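Local atomic coordinates of polysaccharide biosynthesis protein CapD (Bacillus thuringiensis HD-771, PDB entry 6BWC), a protein that binds NADP and UDP-N-acetylglucosamine as a short-chain dehydrogenase-type enzyme, probably dehydrating the sugar nucleotide early in CMP-pseudaminic acid biosynthesis. Residues C[180-183]-C[184-188]; C[235-238]-C[239-243]; C[326-329]-C[330-334]. The protein carries 2 engineered substitutions. All coordinates share one frame; numbering follows the deposited sequence.

Contact 1 of 3, residues C[180-183]-C[184-188]. With UD1 (uridine-diphosphate-N-acetylglucosamine), chain O.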
loop_
_atom_site.group_PDB
_atom_site.type_symbol
_atom_site.label_atom_id
_atom_site.label_comp_id
_atom_site.label_asym_id
_atom_site.label_seq_id
_atom_site.Cartn_x
_atom_site.Cartn_y
_atom_site.Cartn_z
ATOM N N ILE C 180 -38.344 1.962 -13.631
ATOM C CA ILE C 180 -39.187 2.526 -14.694
ATOM C C ILE C 180 -38.661 2.238 -16.116
ATOM O O ILE C 180 -39.429 1.760 -16.966
ATOM C CB ILE C 180 -39.506 4.029 -14.455
ATOM C CG1 ILE C 180 -40.572 4.157 -13.346
ATOM C CG2 ILE C 180 -39.974 4.705 -15.751
ATOM C CD1 ILE C 180 -40.952 5.568 -12.928
ATOM N N PRO C 181 -37.372 2.517 -16.389
ATOM C CA PRO C 181 -36.791 2.074 -17.658
ATOM C C PRO C 181 -36.701 0.566 -17.797
ATOM O O PRO C 181 -36.707 0.086 -18.922
ATOM C CB PRO C 181 -35.379 2.645 -17.640
ATOM C CG PRO C 181 -35.419 3.766 -16.683
ATOM C CD PRO C 181 -36.494 3.461 -15.683
ATOM N N LEU C 182 -36.582 -0.165 -16.684
ATOM C CA LEU C 182 -36.583 -1.633 -16.713
ATOM C C LEU C 182 -37.943 -2.189 -17.177
ATOM O O LEU C 182 -38.022 -2.903 -18.184
ATOM C CB LEU C 182 -36.220 -2.173 -15.333
ATOM C CG LEU C 182 -36.196 -3.681 -15.160
ATOM C CD1 LEU C 182 -35.197 -4.305 -16.104
ATOM C CD2 LEU C 182 -35.855 -4.019 -13.721
ATOM N N PHE C 183 -39.004 -1.829 -16.445
ATOM C CA PHE C 183 -40.397 -2.202 -16.780
ATOM C C PHE C 183 -40.798 -1.790 -18.206
ATOM O O PHE C 183 -41.307 -2.632 -18.940
ATOM C CB PHE C 183 -41.406 -1.627 -15.741
ATOM C CG PHE C 183 -41.516 -2.413 -14.429
ATOM C CD1 PHE C 183 -40.729 -3.528 -14.153
ATOM C CD2 PHE C 183 -42.415 -1.994 -13.450
ATOM C CE1 PHE C 183 -40.833 -4.198 -12.958
ATOM C CE2 PHE C 183 -42.523 -2.670 -12.238
ATOM C CZ PHE C 183 -41.727 -3.777 -11.992
ATOM N N GLU C 184 -40.549 -0.535 -18.612
ATOM C CA GLU C 184 -40.729 -0.134 -20.020
ATOM C C GLU C 184 -40.109 -1.131 -20.980
ATOM O O GLU C 184 -40.745 -1.540 -21.937
ATOM C CB GLU C 184 -40.096 1.234 -20.298
ATOM C CG GLU C 184 -40.191 1.681 -21.765
ATOM C CD GLU C 184 -39.904 3.165 -21.983
ATOM O OE1 GLU C 184 -38.949 3.694 -21.343
ATOM O OE2 GLU C 184 -40.618 3.796 -22.809
ATOM N N ASN C 185 -38.862 -1.510 -20.697
ATOM C CA ASN C 185 -38.019 -2.310 -21.596
ATOM C C ASN C 185 -38.351 -3.778 -21.554
ATOM O O ASN C 185 -38.332 -4.467 -22.584
ATOM C CB ASN C 185 -36.532 -2.145 -21.245
ATOM C CG ASN C 185 -35.667 -1.976 -22.464
ATOM O OD1 ASN C 185 -35.922 -1.104 -23.308
ATOM N ND2 ASN C 185 -34.636 -2.797 -22.572
ATOM N N GLN C 186 -38.609 -4.260 -20.346
ATOM C CA GLN C 186 -39.174 -5.581 -20.153
ATOM C C GLN C 186 -40.468 -5.715 -20.959
ATOM O O GLN C 186 -40.673 -6.723 -21.609
ATOM C CB GLN C 186 -39.447 -5.847 -18.656
ATOM C CG GLN C 186 -38.199 -6.065 -17.800
ATOM C CD GLN C 186 -38.501 -6.546 -16.381
ATOM O OE1 GLN C 186 -39.529 -6.206 -15.797
ATOM N NE2 GLN C 186 -37.585 -7.336 -15.818
ATOM N N ILE C 187 -41.327 -4.696 -20.922
ATOM C CA ILE C 187 -42.622 -4.761 -21.612
ATOM C C ILE C 187 -42.402 -4.827 -23.112
ATOM O O ILE C 187 -43.001 -5.668 -23.772
ATOM C CB ILE C 187 -43.560 -3.571 -21.270
ATOM C CG1 ILE C 187 -44.033 -3.641 -19.795
ATOM C CG2 ILE C 187 -44.777 -3.571 -22.201
ATOM C CD1 ILE C 187 -44.420 -2.311 -19.162
ATOM N N LYS C 188 -41.566 -3.922 -23.625
ATOM C CA LYS C 188 -41.123 -3.919 -25.025
ATOM C C LYS C 188 -40.627 -5.271 -25.513
ATOM O O LYS C 188 -41.105 -5.786 -26.518
ATOM C CB LYS C 188 -39.943 -2.957 -25.214
ATOM C CG LYS C 188 -40.291 -1.502 -25.439
ATOM C CD LYS C 188 -39.128 -0.773 -26.112
ATOM C CE LYS C 188 -39.554 0.611 -26.539
ATOM N NZ LYS C 188 -38.665 1.298 -27.502
HETATM C "C1'" UD1 O . -33.096 3.281 -5.422
HETATM C "C2'" UD1 O . -31.600 3.540 -5.482
HETATM C "C3'" UD1 O . -30.958 3.455 -4.099
HETATM C "C4'" UD1 O . -31.718 4.280 -3.064
HETATM C "C5'" UD1 O . -33.248 4.159 -3.205
HETATM C "C6'" UD1 O . -33.936 5.263 -2.393
HETATM C "C7'" UD1 O . -30.904 2.737 -7.703
HETATM C "C8'" UD1 O . -30.429 1.530 -8.487
HETATM N "N2'" UD1 O . -30.955 2.594 -6.375
HETATM O "O1'" UD1 O . -33.341 2.007 -4.848
HETATM O "O3'" UD1 O . -29.587 3.889 -4.200
HETATM O "O4'" UD1 O . -31.346 3.900 -1.752
HETATM O "O5'" UD1 O . -33.683 4.231 -4.579
HETATM O "O6'" UD1 O . -35.135 4.793 -1.771
HETATM O "O7'" UD1 O . -31.268 3.752 -8.294
HETATM N N1 UD1 O . -38.429 -3.809 -8.434
HETATM C C2 UD1 O . -39.218 -4.763 -9.145
HETATM N N3 UD1 O . -38.656 -5.496 -10.119
HETATM C C4 UD1 O . -37.356 -5.359 -10.449
HETATM C C5 UD1 O . -36.567 -4.442 -9.800
HETATM C C6 UD1 O . -37.128 -3.660 -8.802
HETATM O O2 UD1 O . -40.418 -4.949 -8.874
HETATM O O4 UD1 O . -36.844 -6.033 -11.355
HETATM C C1B UD1 O . -39.003 -2.999 -7.338
HETATM C C2B UD1 O . -38.167 -2.936 -6.058
HETATM O "O2'" UD1 O . -38.454 -4.009 -5.171
HETATM C C3B UD1 O . -38.481 -1.571 -5.479
HETATM C C4B UD1 O . -38.776 -0.756 -6.721
HETATM O O4B UD1 O . -39.077 -1.666 -7.778
HETATM O O3B UD1 O . -39.639 -1.523 -4.639
HETATM C C5B UD1 O . -37.622 0.137 -7.146
HETATM O O5B UD1 O . -36.428 -0.576 -7.507
HETATM P PA UD1 O . -35.232 0.346 -8.052
HETATM O O1A UD1 O . -34.129 -0.451 -8.705
HETATM O O2A UD1 O . -35.772 1.545 -8.837
HETATM O O3A UD1 O . -34.704 1.195 -6.784
HETATM P PB UD1 O . -34.540 0.940 -5.194
HETATM O O1B UD1 O . -33.918 -0.420 -4.953
HETATM O O2B UD1 O . -35.765 1.293 -4.360
HETATM O O HOH W 1 -36.494 1.579 -21.107
#

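Contact 2 of 3, residues C[235-238]-C[239-243]. With UD1 (uridine-diphosphate-N-acetylglucosamine), chain O.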
loop_
_atom_site.group_PDB
_atom_site.type_symbol
_atom_site.label_atom_id
_atom_site.label_comp_id
_atom_site.label_asym_id
_atom_site.label_seq_id
_atom_site.Cartn_x
_atom_site.Cartn_y
_atom_site.Cartn_z
ATOM N N SER C 235 -46.778 3.784 -4.395
ATOM C CA SER C 235 -47.052 2.367 -4.305
ATOM C C SER C 235 -46.469 1.716 -5.543
ATOM O O SER C 235 -46.505 2.283 -6.639
ATOM C CB SER C 235 -48.553 2.099 -4.222
ATOM O OG SER C 235 -48.873 0.819 -4.761
ATOM N N LEU C 236 -45.919 0.526 -5.359
ATOM C CA LEU C 236 -45.358 -0.226 -6.466
ATOM C C LEU C 236 -46.472 -0.928 -7.214
ATOM O O LEU C 236 -46.294 -1.286 -8.377
ATOM C CB LEU C 236 -44.333 -1.246 -5.959
ATOM C CG LEU C 236 -43.612 -2.093 -7.011
ATOM C CD1 LEU C 236 -42.958 -1.208 -8.065
ATOM C CD2 LEU C 236 -42.591 -2.980 -6.336
ATOM N N ASN C 237 -47.608 -1.141 -6.537
ATOM C CA ASN C 237 -48.807 -1.728 -7.155
ATOM C C ASN C 237 -49.273 -0.787 -8.263
ATOM O O ASN C 237 -49.367 -1.177 -9.422
ATOM C CB ASN C 237 -49.928 -1.965 -6.100
ATOM C CG ASN C 237 -50.758 -3.241 -6.371
ATOM O OD1 ASN C 237 -50.975 -3.662 -7.524
ATOM N ND2 ASN C 237 -51.231 -3.860 -5.292
ATOM N N ASP C 238 -49.507 0.470 -7.890
ATOM C CA ASP C 238 -49.917 1.516 -8.837
ATOM C C ASP C 238 -48.864 1.598 -9.941
ATOM O O ASP C 238 -49.211 1.617 -11.136
ATOM C CB ASP C 238 -50.109 2.906 -8.166
ATOM C CG ASP C 238 -51.062 2.881 -6.935
ATOM O OD1 ASP C 238 -50.958 3.821 -6.107
ATOM O OD2 ASP C 238 -51.878 1.932 -6.794
ATOM N N LEU C 239 -47.585 1.600 -9.550
ATOM C CA LEU C 239 -46.492 1.750 -10.515
ATOM C C LEU C 239 -46.467 0.670 -11.597
ATOM O O LEU C 239 -46.311 0.981 -12.792
ATOM C CB LEU C 239 -45.131 1.788 -9.817
ATOM C CG LEU C 239 -43.875 1.848 -10.726
ATOM C CD1 LEU C 239 -43.946 2.944 -11.787
ATOM C CD2 LEU C 239 -42.632 2.053 -9.876
ATOM N N SER C 240 -46.601 -0.588 -11.180
ATOM C CA SER C 240 -46.538 -1.690 -12.122
ATOM C C SER C 240 -47.714 -1.586 -13.078
ATOM O O SER C 240 -47.519 -1.673 -14.290
ATOM C CB SER C 240 -46.498 -3.041 -11.415
ATOM O OG SER C 240 -47.531 -3.142 -10.466
ATOM N N GLU C 241 -48.911 -1.351 -12.536
ATOM C CA GLU C 241 -50.130 -1.105 -13.345
ATOM C C GLU C 241 -49.970 0.069 -14.370
ATOM O O GLU C 241 -50.055 -0.151 -15.604
ATOM C CB GLU C 241 -51.358 -0.889 -12.423
ATOM C CG GLU C 241 -51.825 -2.156 -11.695
ATOM C CD GLU C 241 -53.042 -1.955 -10.802
ATOM O OE1 GLU C 241 -53.635 -0.856 -10.800
ATOM O OE2 GLU C 241 -53.419 -2.910 -10.099
ATOM N N VAL C 242 -49.703 1.281 -13.858
ATOM C CA VAL C 242 -49.515 2.471 -14.707
ATOM C C VAL C 242 -48.519 2.188 -15.830
ATOM O O VAL C 242 -48.778 2.534 -16.982
ATOM C CB VAL C 242 -49.066 3.722 -13.893
ATOM C CG1 VAL C 242 -48.536 4.828 -14.796
ATOM C CG2 VAL C 242 -50.223 4.276 -13.069
ATOM N N MET C 243 -47.399 1.547 -15.495
ATOM C CA MET C 243 -46.307 1.333 -16.451
ATOM C C MET C 243 -46.741 0.465 -17.639
ATOM O O MET C 243 -46.410 0.780 -18.783
ATOM C CB MET C 243 -45.080 0.734 -15.744
ATOM C CG MET C 243 -43.745 1.155 -16.330
ATOM S SD MET C 243 -43.308 2.866 -15.956
ATOM C CE MET C 243 -43.439 3.578 -17.578
HETATM C "C1'" UD1 O . -33.096 3.281 -5.422
HETATM C "C2'" UD1 O . -31.600 3.540 -5.482
HETATM C "C3'" UD1 O . -30.958 3.455 -4.099
HETATM C "C4'" UD1 O . -31.718 4.280 -3.064
HETATM C "C5'" UD1 O . -33.248 4.159 -3.205
HETATM C "C6'" UD1 O . -33.936 5.263 -2.393
HETATM C "C7'" UD1 O . -30.904 2.737 -7.703
HETATM C "C8'" UD1 O . -30.429 1.530 -8.487
HETATM N "N2'" UD1 O . -30.955 2.594 -6.375
HETATM O "O1'" UD1 O . -33.341 2.007 -4.848
HETATM O "O3'" UD1 O . -29.587 3.889 -4.200
HETATM O "O4'" UD1 O . -31.346 3.900 -1.752
HETATM O "O5'" UD1 O . -33.683 4.231 -4.579
HETATM O "O6'" UD1 O . -35.135 4.793 -1.771
HETATM O "O7'" UD1 O . -31.268 3.752 -8.294
HETATM N N1 UD1 O . -38.429 -3.809 -8.434
HETATM C C2 UD1 O . -39.218 -4.763 -9.145
HETATM N N3 UD1 O . -38.656 -5.496 -10.119
HETATM C C4 UD1 O . -37.356 -5.359 -10.449
HETATM C C5 UD1 O . -36.567 -4.442 -9.800
HETATM C C6 UD1 O . -37.128 -3.660 -8.802
HETATM O O2 UD1 O . -40.418 -4.949 -8.874
HETATM O O4 UD1 O . -36.844 -6.033 -11.355
HETATM C C1B UD1 O . -39.003 -2.999 -7.338
HETATM C C2B UD1 O . -38.167 -2.936 -6.058
HETATM O "O2'" UD1 O . -38.454 -4.009 -5.171
HETATM C C3B UD1 O . -38.481 -1.571 -5.479
HETATM C C4B UD1 O . -38.776 -0.756 -6.721
HETATM O O4B UD1 O . -39.077 -1.666 -7.778
HETATM O O3B UD1 O . -39.639 -1.523 -4.639
HETATM C C5B UD1 O . -37.622 0.137 -7.146
HETATM O O5B UD1 O . -36.428 -0.576 -7.507
HETATM P PA UD1 O . -35.232 0.346 -8.052
HETATM O O1A UD1 O . -34.129 -0.451 -8.705
HETATM O O2A UD1 O . -35.772 1.545 -8.837
HETATM O O3A UD1 O . -34.704 1.195 -6.784
HETATM P PB UD1 O . -34.540 0.940 -5.194
HETATM O O1B UD1 O . -33.918 -0.420 -4.953
HETATM O O2B UD1 O . -35.765 1.293 -4.360
#

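Contact 3 of 3, residues C[326-329]-C[330-334]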
loop_
_atom_site.group_PDB
_atom_site.type_symbol
_atom_site.label_atom_id
_atom_site.label_comp_id
_atom_site.label_asym_id
_atom_site.label_seq_id
_atom_site.Cartn_x
_atom_site.Cartn_y
_atom_site.Cartn_z
ATOM N N GLU C 326 -52.332 10.524 -10.553
ATOM C CA GLU C 326 -51.232 11.483 -10.309
ATOM C C GLU C 326 -49.877 10.898 -10.681
ATOM O O GLU C 326 -49.019 11.610 -11.208
ATOM C CB GLU C 326 -51.182 11.947 -8.851
ATOM C CG GLU C 326 -52.280 12.916 -8.464
ATOM C CD GLU C 326 -52.241 13.242 -6.990
ATOM O OE1 GLU C 326 -52.934 12.534 -6.220
ATOM O OE2 GLU C 326 -51.494 14.179 -6.603
ATOM N N LEU C 327 -49.690 9.615 -10.395
ATOM C CA LEU C 327 -48.462 8.935 -10.754
ATOM C C LEU C 327 -48.265 8.963 -12.254
ATOM O O LEU C 327 -47.246 9.443 -12.723
ATOM C CB LEU C 327 -48.483 7.487 -10.260
ATOM C CG LEU C 327 -47.288 6.589 -10.606
ATOM C CD1 LEU C 327 -45.940 7.293 -10.443
ATOM C CD2 LEU C 327 -47.378 5.343 -9.731
ATOM N N ARG C 328 -49.264 8.458 -12.982
ATOM C CA ARG C 328 -49.328 8.516 -14.448
ATOM C C ARG C 328 -49.038 9.903 -15.013
ATOM O O ARG C 328 -48.280 10.025 -15.979
ATOM C CB ARG C 328 -50.702 8.060 -14.939
ATOM C CG ARG C 328 -51.112 8.612 -16.299
ATOM C CD ARG C 328 -52.521 8.199 -16.642
ATOM N NE ARG C 328 -52.628 6.784 -16.999
ATOM C CZ ARG C 328 -53.288 5.847 -16.315
ATOM N NH1 ARG C 328 -53.969 6.111 -15.203
ATOM N NH2 ARG C 328 -53.292 4.608 -16.788
ATOM N N ASN C 329 -49.657 10.939 -14.449
ATOM C CA ASN C 329 -49.357 12.308 -14.887
ATOM C C ASN C 329 -47.879 12.597 -14.792
ATOM O O ASN C 329 -47.277 13.060 -15.761
ATOM C CB ASN C 329 -50.123 13.335 -14.068
ATOM C CG ASN C 329 -51.603 13.313 -14.365
ATOM O OD1 ASN C 329 -52.068 12.655 -15.316
ATOM N ND2 ASN C 329 -52.364 14.033 -13.550
ATOM N N LEU C 330 -47.324 12.280 -13.615
ATOM C CA LEU C 330 -45.894 12.383 -13.314
ATOM C C LEU C 330 -45.032 11.636 -14.361
ATOM O O LEU C 330 -44.235 12.262 -15.089
ATOM C CB LEU C 330 -45.594 11.848 -11.894
ATOM C CG LEU C 330 -44.850 12.735 -10.890
ATOM C CD1 LEU C 330 -44.542 11.889 -9.658
ATOM C CD2 LEU C 330 -43.597 13.414 -11.447
ATOM N N ILE C 331 -45.217 10.315 -14.450
ATOM C CA ILE C 331 -44.421 9.473 -15.352
ATOM C C ILE C 331 -44.463 10.007 -16.789
ATOM O O ILE C 331 -43.440 10.005 -17.487
ATOM C CB ILE C 331 -44.864 7.993 -15.327
ATOM C CG1 ILE C 331 -44.534 7.351 -13.970
ATOM C CG2 ILE C 331 -44.196 7.208 -16.460
ATOM C CD1 ILE C 331 -45.294 6.064 -13.694
ATOM N N LEU C 332 -45.633 10.477 -17.217
ATOM C CA LEU C 332 -45.761 11.114 -18.519
ATOM C C LEU C 332 -45.037 12.455 -18.597
ATOM O O LEU C 332 -44.122 12.606 -19.422
ATOM C CB LEU C 332 -47.235 11.233 -18.907
ATOM C CG LEU C 332 -47.846 9.843 -19.149
ATOM C CD1 LEU C 332 -49.300 9.996 -19.550
ATOM C CD2 LEU C 332 -47.084 9.041 -20.198
ATOM N N ASN C 333 -45.392 13.400 -17.726
ATOM C CA ASN C 333 -44.742 14.727 -17.723
ATOM C C ASN C 333 -43.257 14.756 -17.414
ATOM O O ASN C 333 -42.580 15.721 -17.765
ATOM C CB ASN C 333 -45.448 15.692 -16.782
ATOM C CG ASN C 333 -46.826 16.034 -17.266
ATOM O OD1 ASN C 333 -46.993 16.390 -18.436
ATOM N ND2 ASN C 333 -47.837 15.904 -16.390
ATOM N N GLN C 334 -42.735 13.722 -16.773
ATOM C CA GLN C 334 -41.293 13.632 -16.596
ATOM C C GLN C 334 -40.577 12.973 -17.784
ATOM O O GLN C 334 -39.359 12.838 -17.747
ATOM C CB GLN C 334 -40.984 12.926 -15.274
ATOM C CG GLN C 334 -41.403 13.739 -14.059
ATOM C CD GLN C 334 -40.702 15.087 -13.995
ATOM O OE1 GLN C 334 -39.487 15.105 -14.263
ATOM N NE2 GLN C 334 -41.344 16.126 -13.703
#

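Contact 1 of 3, residues C[180-183]-C[184-188]
Q186 lays its side chain against both L182 and F183, one helical turn before it, and the three show how one face of a helix can serve a ligand. F183 and Q186 run side by side and point the same way. The planes of ring and amide are 18° apart, and OE1 comes to the ring edge, near its plane, 3.4 Å from CD1 of F183. With chi1 at -80°, F183 CG stands opposite the carbonyl carbon, and this carries the far end of the ring to the uracil, CZ lying 3.6 Å from O2 of UD1. L182 meets the other end of the amide at an oblique angle, its CD1 3.9 Å from NE2 of Q186. Its second methyl, CD2, points to the base and comes 3.3 Å from O4 of UD1. The amide of Q186 is held at both ends: OE1 accepts from T194 N, and NE2 bonds to E50 of the second subunit. Beneath the side chains, Q186 N donates to L182 O in a nearly straight bond of 2.6 Å. On another face, a water gives protons to P181 O (2.7 Å) and to E184 OE1, while E184 OE2 bonds to Y251 and T338 N. T194 also offers its carbonyl to UD1, so Q186 is a second-shell residue of the nucleotide pocket in a short-chain dehydrogenase fold.

Contact 2 of 3, residues C[235-238]-C[239-243]
L236 and L239 form the close-packed side of this first helical turn, their branches crossing with CD1 of L236 3.7 Å from CD2 of L239. A chi1 of -178° swings the L236 chain away from its own backbone N and turns CD2 to the ribose, 3.7 Å from O3B of UD1. The turn starts at an N-cap: S235 OG accepts from D238 N at 3.2 Å and, more weakly, from N237 N. S240 directs its hydroxyl to the carbonyls of the turn before it, OG lying 2.9 Å from N237 O and 3.1 Å from L236 O.

The other side is looser and partly open to solvent. N237 and E241 merely pass each other, OD1 of N237 standing 3.6 Å from OE2 of E241 with amide and carboxylate planes 69° apart. The carboxylates of D238 and E241 come no nearer than 5.2 Å between OD2 and OE1; K324 of helix 324-333 lies against both side chains. Strand 233-235 runs straight into this helix, whose L239 and M243 pack on helix 179-190 while V242 faces helix 324-333.

Contact 3 of 3, residues C[326-329]-C[330-334]
L330 enters the second half of the helix with its amide on E326 O at 3.0 Å, while its side chain leaves the turn to pack on M173. I331 follows and makes the apolar touch of the contact. Its CD1 reaches back to L327, 3.5 Å from CD1 of that leucine, and the two side chains cross at a slant. A chi1 of -68° sets CG1 of I331 trans to the carbonyl carbon, and from there the chain runs toward the residue four places earlier. The arrangement is a plain example of an amphipathic alpha-helix, in which residues four apart share a face and the apolar one is turned inward, here onto V242 and M243 of helix 236-251. L332 comes next, exposed, and lies alongside R328 with CD1 4.0 Å from CG of the arginine. Only the aliphatic part of R328 takes part in that touch; beyond it the chain bends at chi3, and the guanidinium group forms salt bridges with E245, E246 and E325. The backbone N of N333 donates to N329 O at 2.7 Å, and ND2 of its side chain leans back to 3.0 Å from that same N329 O, at an angle too poor for a hydrogen bond. Q334, already in the loop, gives its backbone N to L330 O at 2.7 Å as the last turn of the helix closes.

From the N terminus the three contacts come in series: contact 1 in helix 179-190, contact 2 at the start of helix 236-251, contact 3 in helix 324-333. Each is a local turn of one helix, and none closes a loop, nests in another or crosses it. What joins them is packing between the helices. M243 of contact 2 lies against F183 and I180 of contact 1, with F183 CB 3.7 Å from M243 CG, and also touches I331 of contact 3. V242 CG1 meets I331 CD1 at 3.6 Å. Contacts 1 and 2 both reach UD1; contact 3 packs mainly on helix 236-251 and reaches helix 179-190 through I331 on I180.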